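Local structure of creatinine amidohydrolase (Nostoc punctiforme PCC 73102, 3NO4) at residues A32-S37 / A118-F123; H90-G95 / Y219-F224; T103-V108 / L136-S141; F125-G130 / N164-G169. The protein probably hydrolyses carbon-nitrogen bonds in linear amides, as a metal-dependent member of the creatininase superfamily. All coordinates share one frame; numbering follows the deposited sequence.

Contact 1 of 4, residues A32-S37 / A118-F123; sequences AYLQQS and AGFSKF
The Schellman motif at Gly119, which closes helix 101-118 just before strand 122-127, packs against Leu34 near the C-terminal end of helix 27-36. Gly119 leaves the helix with a positive phi of 114°, a value at which a CB would run into the carbonyl O of Ala118. The turn presents its backbone and the ring of Phe120 to the leucine. Leu34 CD2 sits over the middle of one face of the Phe120 ring, 3.6 Å from the centroid and only 5° off the normal: a textbook CH-pi contact. Leu34 CD1 reaches the helix end, 3.5 Å from Ala118 O, while still lying beside the aromatic ring. With CG beside the backbone N, chi1 -74° turns both branches of Leu34 toward the turn and the ring. Tyr33 adds a second contact with the phenylalanine: its side chain crosses that of Phe120 at about a right angle, Tyr33 CE1 meeting Phe120 CE1 at 3.8 Å. The phenol oxygen is engaged elsewhere, bonded to Gly39 O and Ile77 N, which should keep the tyrosine ring from swinging off. Ile40 of strand 39-44 and Leu115 also touch Phe120, and Pro94 of a second subunit packs on both Leu34 and Ala118. No hydrogen bond joins the two segments, so their cohesion rests on shape and on dispersion between methyl groups and aromatic carbons.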
loop_
_atom_site.group_PDB
_atom_site.type_symbol
_atom_site.label_atom_id
_atom_site.label_comp_id
_atom_site.label_asym_id
_atom_site.label_seq_id
_atom_site.Cartn_x
_atom_site.Cartn_y
_atom_site.Cartn_z
ATOM N N ALA A 32 34.447 -6.255 -8.312
ATOM C CA ALA A 32 35.776 -5.622 -8.366
ATOM C C ALA A 32 35.691 -4.094 -8.121
ATOM O O ALA A 32 36.453 -3.555 -7.316
ATOM C CB ALA A 32 36.499 -5.928 -9.702
ATOM N N TYR A 33 34.730 -3.426 -8.763
ATOM C CA TYR A 33 34.465 -1.989 -8.554
ATOM C C TYR A 33 34.202 -1.639 -7.096
ATOM O O TYR A 33 34.746 -0.639 -6.601
ATOM C CB TYR A 33 33.297 -1.518 -9.427
ATOM C CG TYR A 33 32.802 -0.116 -9.181
ATOM C CD1 TYR A 33 31.841 0.155 -8.186
ATOM C CD2 TYR A 33 33.279 0.946 -9.937
ATOM C CE1 TYR A 33 31.386 1.447 -7.963
ATOM C CE2 TYR A 33 32.837 2.246 -9.713
ATOM C CZ TYR A 33 31.897 2.495 -8.740
ATOM O OH TYR A 33 31.456 3.788 -8.574
ATOM N N LEU A 34 33.366 -2.446 -6.429
ATOM C CA LEU A 34 33.021 -2.234 -5.014
ATOM C C LEU A 34 34.185 -2.311 -4.023
ATOM O O LEU A 34 34.046 -1.813 -2.914
ATOM C CB LEU A 34 31.879 -3.161 -4.554
ATOM C CG LEU A 34 30.489 -2.769 -5.087
ATOM C CD1 LEU A 34 29.479 -3.872 -4.889
ATOM C CD2 LEU A 34 30.027 -1.494 -4.385
ATOM N N GLN A 35 35.308 -2.920 -4.413
ATOM C CA GLN A 35 36.542 -2.834 -3.609
ATOM C C GLN A 35 37.108 -1.398 -3.581
ATOM O O GLN A 35 37.715 -1.022 -2.599
ATOM C CB GLN A 35 37.626 -3.797 -4.135
ATOM C CG GLN A 35 37.257 -5.297 -4.119
ATOM C CD GLN A 35 36.998 -5.854 -2.701
ATOM O OE1 GLN A 35 35.890 -6.277 -2.412
ATOM N NE2 GLN A 35 38.024 -5.849 -1.822
ATOM N N GLN A 36 36.906 -0.637 -4.672
ATOM C CA GLN A 36 37.474 0.707 -4.859
ATOM C C GLN A 36 36.477 1.819 -4.481
ATOM O O GLN A 36 36.876 2.862 -4.008
ATOM C CB GLN A 36 37.905 0.898 -6.325
ATOM C CG GLN A 36 38.770 -0.216 -6.915
ATOM C CD GLN A 36 40.006 -0.438 -6.102
ATOM O OE1 GLN A 36 40.386 0.411 -5.292
ATOM N NE2 GLN A 36 40.638 -1.590 -6.285
ATOM N N SER A 37 35.183 1.600 -4.709
ATOM C CA SER A 37 34.182 2.649 -4.485
ATOM C C SER A 37 32.843 2.103 -4.087
ATOM O O SER A 37 32.495 1.027 -4.522
ATOM C CB SER A 37 34.004 3.484 -5.761
ATOM O OG SER A 37 33.013 4.498 -5.572
ATOM N N ALA A 118 24.374 -5.101 -1.428
ATOM C CA ALA A 118 25.626 -5.414 -2.132
ATOM C C ALA A 118 26.810 -4.582 -1.638
ATOM O O ALA A 118 27.934 -4.919 -1.927
ATOM C CB ALA A 118 25.435 -5.190 -3.664
ATOM N N GLY A 119 26.568 -3.492 -0.909
ATOM C CA GLY A 119 27.636 -2.647 -0.380
ATOM C C GLY A 119 27.709 -1.231 -0.942
ATOM O O GLY A 119 28.584 -0.465 -0.516
ATOM N N PHE A 120 26.817 -0.866 -1.878
ATOM C CA PHE A 120 26.748 0.519 -2.365
ATOM C C PHE A 120 26.199 1.396 -1.211
ATOM O O PHE A 120 25.298 0.991 -0.469
ATOM C CB PHE A 120 25.863 0.667 -3.617
ATOM C CG PHE A 120 26.469 0.138 -4.860
ATOM C CD1 PHE A 120 27.354 0.942 -5.631
ATOM C CD2 PHE A 120 26.180 -1.161 -5.301
ATOM C CE1 PHE A 120 27.927 0.448 -6.784
ATOM C CE2 PHE A 120 26.751 -1.662 -6.478
ATOM C CZ PHE A 120 27.605 -0.866 -7.234
ATOM N N SER A 121 26.801 2.561 -1.015
ATOM C CA SER A 121 26.343 3.472 0.023
ATOM C C SER A 121 26.268 4.974 -0.355
ATOM O O SER A 121 25.744 5.767 0.423
ATOM C CB SER A 121 27.212 3.257 1.269
ATOM O OG SER A 121 28.505 3.748 1.058
ATOM N N LYS A 122 26.760 5.343 -1.530
ATOM C CA LYS A 122 26.653 6.701 -2.023
ATOM C C LYS A 122 25.855 6.667 -3.315
ATOM O O LYS A 122 26.386 6.265 -4.352
ATOM C CB LYS A 122 28.055 7.268 -2.224
ATOM C CG LYS A 122 28.865 7.421 -0.913
ATOM C CD LYS A 122 28.582 8.756 -0.218
ATOM C CE LYS A 122 29.619 9.071 0.874
ATOM N NZ LYS A 122 29.403 10.431 1.468
ATOM N N PHE A 123 24.579 7.071 -3.232
ATOM C CA PHE A 123 23.652 7.093 -4.361
ATOM C C PHE A 123 23.414 8.531 -4.847
ATOM O O PHE A 123 22.778 9.345 -4.130
ATOM C CB PHE A 123 22.327 6.449 -3.977
ATOM C CG PHE A 123 22.438 5.019 -3.660
ATOM C CD1 PHE A 123 22.870 4.599 -2.384
ATOM C CD2 PHE A 123 22.112 4.059 -4.593
ATOM C CE1 PHE A 123 22.973 3.263 -2.074
ATOM C CE2 PHE A 123 22.234 2.709 -4.293
ATOM C CZ PHE A 123 22.646 2.310 -3.027
#

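Contact 2 of 4, residues H90-G95 / Y219-F224; sequences HTAFPG and YSAADF. With EDO (1,2-ethanediol), chain H.
His90 points the ND1-CE1 side of its imidazole at the face of Phe224, an edge-to-face (T-shaped) pair with centroids 4.9 Å apart and planes at 73°. The closest atoms are His90 CE1 and Phe224 CZ, at 3.6 Å. A chi1 of -172° swings the phenylalanine ring away from its own backbone N and across to the loop, where Phe93 meets it differently: Phe93 CE1 approaches Phe224 CD1 to 4.0 Å at the edge of both rings. The imidazole is held from several sides, by Gln49 NE2 at ND1, by an unidentified ligand at NE2 and by a stacked His186, with the nickel about 7 Å from the side chain; His90 therefore lies beside the metal site. Residues 90-93 form a type I beta turn, of which Thr91 and Ala92 rest on the first turn of helix 221-227. There Ala221 CB comes to 3.2 Å from Thr91 OG1, a hydroxyl already bonded to Leu88 O, while Ala92 CB lies 3.6 Å from Ala221 O. One water bridges the backbones, accepting from Ala92 N at 3.0 Å and donating to Ala221 O. Ser220 is the N-cap of this helix, its OG taking the bond from Asp223 N at 3.1 Å. The contact thus fastens the loop between strand 77-78 and helix 101-118 to short helix 221-227, with Tyr144 and Glu148 of a third subunit packing on Ser220 and Ala221 at its start and Trp27 of a second subunit meeting Phe93 edge-to-face.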
loop_
_atom_site.group_PDB
_atom_site.type_symbol
_atom_site.label_atom_id
_atom_site.label_comp_id
_atom_site.label_asym_id
_atom_site.label_seq_id
_atom_site.Cartn_x
_atom_site.Cartn_y
_atom_site.Cartn_z
ATOM N N HIS A 90 1.403 16.657 -16.270
ATOM C CA HIS A 90 1.515 16.645 -17.740
ATOM C C HIS A 90 0.634 15.595 -18.440
ATOM O O HIS A 90 0.714 15.435 -19.674
ATOM C CB HIS A 90 2.970 16.400 -18.145
ATOM C CG HIS A 90 3.904 17.470 -17.696
ATOM N ND1 HIS A 90 3.878 18.743 -18.220
ATOM C CD2 HIS A 90 4.862 17.471 -16.736
ATOM C CE1 HIS A 90 4.814 19.468 -17.633
ATOM N NE2 HIS A 90 5.418 18.724 -16.721
ATOM N N THR A 91 -0.227 14.906 -17.694
ATOM C CA THR A 91 -1.000 13.775 -18.243
ATOM C C THR A 91 -2.195 14.171 -19.161
ATOM O O THR A 91 -2.762 13.305 -19.811
ATOM C CB THR A 91 -1.475 12.796 -17.141
ATOM O OG1 THR A 91 -2.383 13.450 -16.261
ATOM C CG2 THR A 91 -0.284 12.307 -16.324
ATOM N N ALA A 92 -2.538 15.456 -19.272
ATOM C CA ALA A 92 -3.566 15.891 -20.212
ATOM C C ALA A 92 -3.017 16.039 -21.634
ATOM O O ALA A 92 -3.799 16.328 -22.548
ATOM C CB ALA A 92 -4.238 17.185 -19.744
ATOM N N PHE A 93 -1.703 15.832 -21.814
ATOM C CA PHE A 93 -1.070 15.741 -23.133
ATOM C C PHE A 93 -0.721 14.276 -23.460
ATOM O O PHE A 93 -0.098 13.603 -22.647
ATOM C CB PHE A 93 0.194 16.603 -23.158
ATOM C CG PHE A 93 -0.079 18.064 -22.949
ATOM C CD1 PHE A 93 -0.145 18.600 -21.677
ATOM C CD2 PHE A 93 -0.214 18.911 -24.023
ATOM C CE1 PHE A 93 -0.374 19.967 -21.488
ATOM C CE2 PHE A 93 -0.470 20.282 -23.844
ATOM C CZ PHE A 93 -0.544 20.801 -22.574
ATOM N N PRO A 94 -1.076 13.787 -24.665
ATOM C CA PRO A 94 -0.814 12.384 -25.015
ATOM C C PRO A 94 0.682 12.084 -25.153
ATOM O O PRO A 94 1.475 12.889 -25.730
ATOM C CB PRO A 94 -1.546 12.218 -26.343
ATOM C CG PRO A 94 -1.487 13.611 -26.964
ATOM C CD PRO A 94 -1.618 14.546 -25.818
ATOM N N GLY A 95 1.054 10.915 -24.648
ATOM C CA GLY A 95 2.434 10.468 -24.631
ATOM C C GLY A 95 3.149 10.664 -23.323
ATOM O O GLY A 95 4.219 10.130 -23.146
ATOM N N TYR A 219 -0.946 22.710 -10.657
ATOM C CA TYR A 219 -1.930 21.984 -9.839
ATOM C C TYR A 219 -2.276 20.708 -10.590
ATOM O O TYR A 219 -1.360 20.007 -10.967
ATOM C CB TYR A 219 -3.109 22.907 -9.541
ATOM C CG TYR A 219 -2.686 24.208 -8.890
ATOM C CD1 TYR A 219 -2.175 24.241 -7.586
ATOM C CD2 TYR A 219 -2.839 25.418 -9.557
ATOM C CE1 TYR A 219 -1.813 25.483 -6.971
ATOM C CE2 TYR A 219 -2.493 26.639 -8.947
ATOM C CZ TYR A 219 -1.994 26.658 -7.665
ATOM O OH TYR A 219 -1.646 27.886 -7.144
ATOM N N SER A 220 -3.549 20.456 -10.889
ATOM C CA SER A 220 -3.959 19.234 -11.602
ATOM C C SER A 220 -3.565 19.266 -13.084
ATOM O O SER A 220 -3.370 20.326 -13.639
ATOM C CB SER A 220 -5.482 19.051 -11.508
ATOM O OG SER A 220 -6.207 19.949 -12.345
ATOM N N ALA A 221 -3.476 18.078 -13.692
ATOM C CA ALA A 221 -3.205 17.927 -15.122
ATOM C C ALA A 221 -4.162 18.743 -15.996
ATOM O O ALA A 221 -3.712 19.388 -16.927
ATOM C CB ALA A 221 -3.259 16.449 -15.524
ATOM N N ALA A 222 -5.460 18.712 -15.656
ATOM C CA ALA A 222 -6.519 19.412 -16.387
ATOM C C ALA A 222 -6.308 20.920 -16.322
ATOM O O ALA A 222 -6.293 21.584 -17.366
ATOM C CB ALA A 222 -7.951 19.012 -15.875
ATOM N N ASP A 223 -6.069 21.431 -15.104
ATOM C CA ASP A 223 -5.715 22.841 -14.863
ATOM C C ASP A 223 -4.437 23.232 -15.653
ATOM O O ASP A 223 -4.376 24.329 -16.254
ATOM C CB ASP A 223 -5.554 23.124 -13.339
ATOM C CG ASP A 223 -5.054 24.548 -13.032
ATOM O OD1 ASP A 223 -5.895 25.454 -12.869
ATOM O OD2 ASP A 223 -3.813 24.752 -12.977
ATOM N N PHE A 224 -3.445 22.348 -15.635
ATOM C CA PHE A 224 -2.170 22.614 -16.301
ATOM C C PHE A 224 -2.358 22.933 -17.789
ATOM O O PHE A 224 -1.823 23.915 -18.276
ATOM C CB PHE A 224 -1.196 21.477 -16.132
ATOM C CG PHE A 224 0.186 21.792 -16.641
ATOM C CD1 PHE A 224 0.530 21.526 -17.958
ATOM C CD2 PHE A 224 1.143 22.367 -15.795
ATOM C CE1 PHE A 224 1.823 21.848 -18.462
ATOM C CE2 PHE A 224 2.438 22.699 -16.288
ATOM C CZ PHE A 224 2.771 22.434 -17.624
HETATM C C1 EDO H . -0.883 31.942 -6.362
HETATM O O1 EDO H . -0.274 30.639 -6.327
HETATM C C2 EDO H . -0.449 32.733 -5.136
HETATM O O2 EDO H . -0.222 31.872 -4.005
HETATM O O HOH W 1 -1.615 18.138 -18.196
#

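Contact 3 of 4, residues T103-V108 / L136-S141; sequences TLIQVV and LKAAFS
The ring of Phe140 meets Val108 at its rim: Val108 CG1 lies near the ring plane, 4.3 Å from Phe140 CD1. One face of the same ring carries the carbonyl O of Leu136 from the preceding helical turn, 3.1 Å above the plane and displaced toward the rim. Beyond the ring, small and branched aliphatic groups meet. Ala139 lies at the middle of the contact, its CB 3.7 Å from Val108 CB and 3.8 Å from Ile105 CA, and so short a side chain lets the backbones close in, the CA atoms of Ile105 and Ala139 being 4.4 Å apart. Val108 holds CG1 anti to its backbone N (chi1 170°), which turns CG1 to the Phe140 side and brings Val108 CG2 to Leu136 CD2 at 3.8 Å. Helices 101-118 and 132-150 flank strand 122-127 in the sequence of this alpha/beta fold with its parallel sheet; the axes of segments 103-108 and 136-141 approach to 8.7 Å and cross at -50°, close to the angle expected when ridges of residues four apart fit into grooves. Ile105 lies beside Ala139 on another flank from Val108, with Ile105 CD1 touching Ala138 CB at 4.2 Å. A serine in place of Ile105 would probably thin the cover over Ala138 and Ala139 and open a gap toward Ile105 of a third subunit, which packs here. Leu136 and Phe140 also reach strand 159-164.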
loop_
_atom_site.group_PDB
_atom_site.type_symbol
_atom_site.label_atom_id
_atom_site.label_comp_id
_atom_site.label_asym_id
_atom_site.label_seq_id
_atom_site.Cartn_x
_atom_site.Cartn_y
_atom_site.Cartn_z
ATOM N N THR A 103 4.152 5.267 -5.827
ATOM C CA THR A 103 4.811 4.238 -6.663
ATOM C C THR A 103 6.322 4.534 -6.835
ATOM O O THR A 103 7.135 3.635 -6.691
ATOM C CB THR A 103 4.198 4.122 -8.046
ATOM O OG1 THR A 103 2.777 3.982 -7.931
ATOM C CG2 THR A 103 4.846 2.942 -8.838
ATOM N N LEU A 104 6.677 5.773 -7.121
ATOM C CA LEU A 104 8.104 6.136 -7.269
ATOM C C LEU A 104 8.903 5.936 -5.966
ATOM O O LEU A 104 10.092 5.550 -5.992
ATOM C CB LEU A 104 8.292 7.547 -7.810
ATOM C CG LEU A 104 9.730 8.015 -8.056
ATOM C CD1 LEU A 104 10.415 7.028 -9.038
ATOM C CD2 LEU A 104 9.796 9.444 -8.596
ATOM N N ILE A 105 8.285 6.232 -4.832
ATOM C CA ILE A 105 8.942 6.012 -3.530
ATOM C C ILE A 105 9.286 4.482 -3.389
ATOM O O ILE A 105 10.374 4.120 -2.968
ATOM C CB ILE A 105 8.037 6.507 -2.383
ATOM C CG1 ILE A 105 7.965 8.027 -2.356
ATOM C CG2 ILE A 105 8.426 5.897 -0.997
ATOM C CD1 ILE A 105 6.922 8.510 -1.361
ATOM N N GLN A 106 8.351 3.617 -3.746
ATOM C CA GLN A 106 8.607 2.155 -3.678
ATOM C C GLN A 106 9.661 1.655 -4.672
ATOM O O GLN A 106 10.467 0.797 -4.325
ATOM C CB GLN A 106 7.314 1.374 -3.743
ATOM C CG GLN A 106 6.356 1.692 -2.527
ATOM C CD GLN A 106 6.981 1.524 -1.054
ATOM O OE1 GLN A 106 7.611 0.462 -0.741
ATOM N NE2 GLN A 106 6.744 2.552 -0.138
ATOM N N VAL A 107 9.682 2.235 -5.862
ATOM C CA VAL A 107 10.698 1.966 -6.836
ATOM C C VAL A 107 12.075 2.338 -6.283
ATOM O O VAL A 107 12.966 1.487 -6.291
ATOM C CB VAL A 107 10.414 2.656 -8.212
ATOM C CG1 VAL A 107 11.649 2.634 -9.145
ATOM C CG2 VAL A 107 9.173 2.007 -8.868
ATOM N N VAL A 108 12.230 3.578 -5.774
ATOM C CA VAL A 108 13.511 4.028 -5.211
ATOM C C VAL A 108 13.930 3.148 -4.005
ATOM O O VAL A 108 15.090 2.731 -3.877
ATOM C CB VAL A 108 13.492 5.523 -4.808
ATOM C CG1 VAL A 108 14.753 5.893 -4.004
ATOM C CG2 VAL A 108 13.356 6.399 -6.081
ATOM N N LEU A 136 11.464 12.290 -4.810
ATOM C CA LEU A 136 12.799 11.699 -4.568
ATOM C C LEU A 136 13.269 11.927 -3.143
ATOM O O LEU A 136 13.738 10.981 -2.504
ATOM C CB LEU A 136 13.888 12.195 -5.541
ATOM C CG LEU A 136 14.002 11.484 -6.882
ATOM C CD1 LEU A 136 15.049 12.228 -7.706
ATOM C CD2 LEU A 136 14.332 9.959 -6.768
ATOM N N LYS A 137 13.157 13.173 -2.659
ATOM C CA LYS A 137 13.587 13.479 -1.303
ATOM C C LYS A 137 12.752 12.683 -0.268
ATOM O O LYS A 137 13.281 12.124 0.714
ATOM C CB LYS A 137 13.548 14.998 -1.045
ATOM C CG LYS A 137 14.716 15.739 -1.721
ATOM C CD LYS A 137 14.588 17.234 -1.427
ATOM C CE LYS A 137 15.776 18.075 -1.985
ATOM N NZ LYS A 137 15.312 19.516 -2.081
ATOM N N ALA A 138 11.454 12.573 -0.537
ATOM C CA ALA A 138 10.573 11.735 0.264
ATOM C C ALA A 138 10.997 10.275 0.249
ATOM O O ALA A 138 11.052 9.633 1.288
ATOM C CB ALA A 138 9.144 11.881 -0.213
ATOM N N ALA A 139 11.286 9.769 -0.935
ATOM C CA ALA A 139 11.771 8.408 -1.134
ATOM C C ALA A 139 13.049 8.113 -0.369
ATOM O O ALA A 139 13.201 7.020 0.152
ATOM C CB ALA A 139 11.978 8.101 -2.659
ATOM N N PHE A 140 13.971 9.067 -0.336
ATOM C CA PHE A 140 15.203 8.900 0.450
ATOM C C PHE A 140 14.933 8.679 1.908
ATOM O O PHE A 140 15.471 7.725 2.490
ATOM C CB PHE A 140 16.158 10.090 0.299
ATOM C CG PHE A 140 16.618 10.359 -1.114
ATOM C CD1 PHE A 140 16.490 9.426 -2.154
ATOM C CD2 PHE A 140 17.212 11.584 -1.395
ATOM C CE1 PHE A 140 16.920 9.725 -3.432
ATOM C CE2 PHE A 140 17.638 11.868 -2.662
ATOM C CZ PHE A 140 17.482 10.950 -3.683
ATOM N N SER A 141 14.110 9.570 2.493
ATOM C CA SER A 141 13.692 9.447 3.876
ATOM C C SER A 141 13.012 8.090 4.160
ATOM O O SER A 141 13.362 7.405 5.109
ATOM C CB SER A 141 12.760 10.600 4.268
ATOM O OG SER A 141 13.475 11.806 4.262
#

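Contact 4 of 4, residues F125-G130 / N164-G169; sequences FINGHG and NWFMCG
Asn127 and Asn164 lie side by side and point the same way, but their amide planes are turned 75° apart. CG of Asn127 stands opposite the backbone N (chi1 175°), which sets the amide alongside Asn164. Asn127 ND2 gives a nearly straight hydrogen bond (170°) to Asn164 OD1 at 2.7 Å. Asn127 ND2 also donates to His129 O, 2.9 Å away, and both acceptors lie close to the Asn127 amide plane, which fixes the rotation of the group. On the far end OD1 accepts His129 N from above its carbonyl plane, closing an Asx turn, and also takes a bond from Asn132 ND2. The pair forms a parallel beta bridge where neighbouring strands 122-127 and 159-164 end, and a weak bond from Trp165 N to Asn127 O continues it. A leucine in place of Asn127 would probably leave Asn164 OD1 without this donor and free the turn that carries His129 toward the metal ligand Asp59. Trp165 brings its indole edge to Gly128, Trp165 CD1 being 3.9 Å from Gly128 CA, while a water joins NE1 to Gly128 O. Phe166, with Asn164 CB 3.7 Å above one face of its ring, reaches along the loop until Phe166 CZ is 3.5 Å from Gly130 N.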
loop_
_atom_site.group_PDB
_atom_site.type_symbol
_atom_site.label_atom_id
_atom_site.label_comp_id
_atom_site.label_asym_id
_atom_site.label_seq_id
_atom_site.Cartn_x
_atom_site.Cartn_y
_atom_site.Cartn_z
ATOM N N PHE A 125 21.751 10.734 -7.599
ATOM C CA PHE A 125 20.703 10.764 -8.615
ATOM C C PHE A 125 20.865 12.055 -9.401
ATOM O O PHE A 125 20.658 13.135 -8.836
ATOM C CB PHE A 125 19.305 10.733 -8.022
ATOM C CG PHE A 125 18.954 9.411 -7.404
ATOM C CD1 PHE A 125 19.415 9.081 -6.138
ATOM C CD2 PHE A 125 18.242 8.462 -8.127
ATOM C CE1 PHE A 125 19.083 7.778 -5.558
ATOM C CE2 PHE A 125 17.928 7.199 -7.560
ATOM C CZ PHE A 125 18.362 6.887 -6.280
ATOM N N ILE A 126 21.178 11.938 -10.695
ATOM C CA ILE A 126 21.315 13.118 -11.558
ATOM C C ILE A 126 19.995 13.228 -12.243
ATOM O O ILE A 126 19.619 12.368 -13.053
ATOM C CB ILE A 126 22.432 13.004 -12.546
ATOM C CG1 ILE A 126 23.783 13.051 -11.810
ATOM C CG2 ILE A 126 22.358 14.132 -13.575
ATOM C CD1 ILE A 126 25.012 12.711 -12.721
ATOM N N ASN A 127 19.281 14.295 -11.898
ATOM C CA ASN A 127 17.875 14.439 -12.235
ATOM C C ASN A 127 17.650 15.484 -13.347
ATOM O O ASN A 127 18.293 16.520 -13.381
ATOM C CB ASN A 127 17.106 14.794 -10.971
ATOM C CG ASN A 127 15.641 15.080 -11.228
ATOM O OD1 ASN A 127 14.952 14.322 -11.922
ATOM N ND2 ASN A 127 15.152 16.160 -10.640
ATOM N N GLY A 128 16.707 15.181 -14.238
ATOM C CA GLY A 128 16.327 16.045 -15.338
ATOM C C GLY A 128 14.943 16.667 -15.242
ATOM O O GLY A 128 14.598 17.438 -16.110
ATOM N N HIS A 129 14.140 16.304 -14.224
ATOM C CA HIS A 129 12.734 16.703 -14.114
ATOM C C HIS A 129 12.459 17.259 -12.704
ATOM O O HIS A 129 12.505 16.509 -11.734
ATOM C CB HIS A 129 11.813 15.492 -14.417
ATOM C CG HIS A 129 10.358 15.783 -14.230
ATOM N ND1 HIS A 129 9.752 16.889 -14.786
ATOM C CD2 HIS A 129 9.396 15.129 -13.536
ATOM C CE1 HIS A 129 8.484 16.926 -14.407
ATOM N NE2 HIS A 129 8.238 15.853 -13.670
ATOM N N GLY A 130 12.222 18.564 -12.617
ATOM C CA GLY A 130 11.844 19.275 -11.382
ATOM C C GLY A 130 10.758 18.595 -10.564
ATOM O O GLY A 130 10.856 18.546 -9.349
ATOM N N ASN A 164 20.329 18.324 -9.629
ATOM C CA ASN A 164 19.455 18.725 -10.716
ATOM C C ASN A 164 20.296 19.494 -11.710
ATOM O O ASN A 164 20.740 20.570 -11.394
ATOM C CB ASN A 164 18.315 19.567 -10.164
ATOM C CG ASN A 164 17.540 18.826 -9.100
ATOM O OD1 ASN A 164 16.927 17.792 -9.397
ATOM N ND2 ASN A 164 17.589 19.317 -7.851
ATOM N N TRP A 165 20.519 18.940 -12.914
ATOM C CA TRP A 165 21.454 19.566 -13.859
ATOM C C TRP A 165 21.091 21.014 -14.209
ATOM O O TRP A 165 21.962 21.867 -14.303
ATOM C CB TRP A 165 21.602 18.748 -15.127
ATOM C CG TRP A 165 20.533 18.897 -16.177
ATOM C CD1 TRP A 165 19.437 18.151 -16.317
ATOM C CD2 TRP A 165 20.512 19.857 -17.226
ATOM N NE1 TRP A 165 18.720 18.555 -17.410
ATOM C CE2 TRP A 165 19.351 19.621 -17.980
ATOM C CE3 TRP A 165 21.384 20.874 -17.624
ATOM C CZ2 TRP A 165 19.024 20.375 -19.129
ATOM C CZ3 TRP A 165 21.058 21.649 -18.750
ATOM C CH2 TRP A 165 19.876 21.392 -19.482
ATOM N N PHE A 166 19.782 21.249 -14.340
ATOM C CA PHE A 166 19.156 22.568 -14.640
ATOM C C PHE A 166 19.236 23.598 -13.503
ATOM O O PHE A 166 18.934 24.796 -13.724
ATOM C CB PHE A 166 17.690 22.399 -15.123
ATOM C CG PHE A 166 16.826 21.712 -14.138
ATOM C CD1 PHE A 166 16.132 22.435 -13.206
ATOM C CD2 PHE A 166 16.720 20.315 -14.128
ATOM C CE1 PHE A 166 15.320 21.787 -12.253
ATOM C CE2 PHE A 166 15.921 19.648 -13.181
ATOM C CZ PHE A 166 15.235 20.391 -12.243
HETATM N N MSE A 167 19.656 23.150 -12.306
HETATM C CA MSE A 167 19.936 24.048 -11.166
HETATM C C MSE A 167 21.418 24.303 -10.958
HETATM O O MSE A 167 21.776 24.987 -10.029
HETATM C CB MSE A 167 19.318 23.501 -9.869
HETATM C CG MSE A 167 17.876 23.940 -9.666
HETATM SE SE MSE A 167 17.072 22.960 -8.188
HETATM C CE MSE A 167 18.371 23.242 -6.769
ATOM N N CYS A 168 22.287 23.741 -11.808
ATOM C CA CYS A 168 23.716 24.087 -11.750
ATOM C C CYS A 168 23.870 25.600 -12.002
ATOM O O CYS A 168 23.207 26.148 -12.894
ATOM C CB CYS A 168 24.501 23.308 -12.791
ATOM S SG CYS A 168 24.621 21.567 -12.470
ATOM N N GLY A 169 24.729 26.257 -11.214
ATOM C CA GLY A 169 24.980 27.692 -11.318
ATOM C C GLY A 169 25.575 28.094 -12.668
ATOM O O GLY A 169 25.213 29.137 -13.190
HETATM O O HOH W 2 15.960 18.302 -18.357
#

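Contacts 1, 2 and 3 are buried, contact 4 only partly. Contacts 1 and 4 use opposite ends of strand 122-127: contact 1, far from the chain's centre, is mostly apolar without any hydrogen bond across it, whereas contact 4, nearest that centre, relies on amide hydrogen bonds. Contact 3 is also apolar, but joins helix to helix; its Phe140 CE1 touches Phe125 CE1 of contact 4 at 3.6 Å. Contact 2 mixes rings, methyls and a bridging water, and meets contact 4 where His90 NE2 lies 4.2 Å from His129 CE1; the side chains of His90 and His129 lie about 7 and 5 Å from the nickel. Contacts 1, 2 and 3 also touch other subunits; contact 4 lies wholly within its chain.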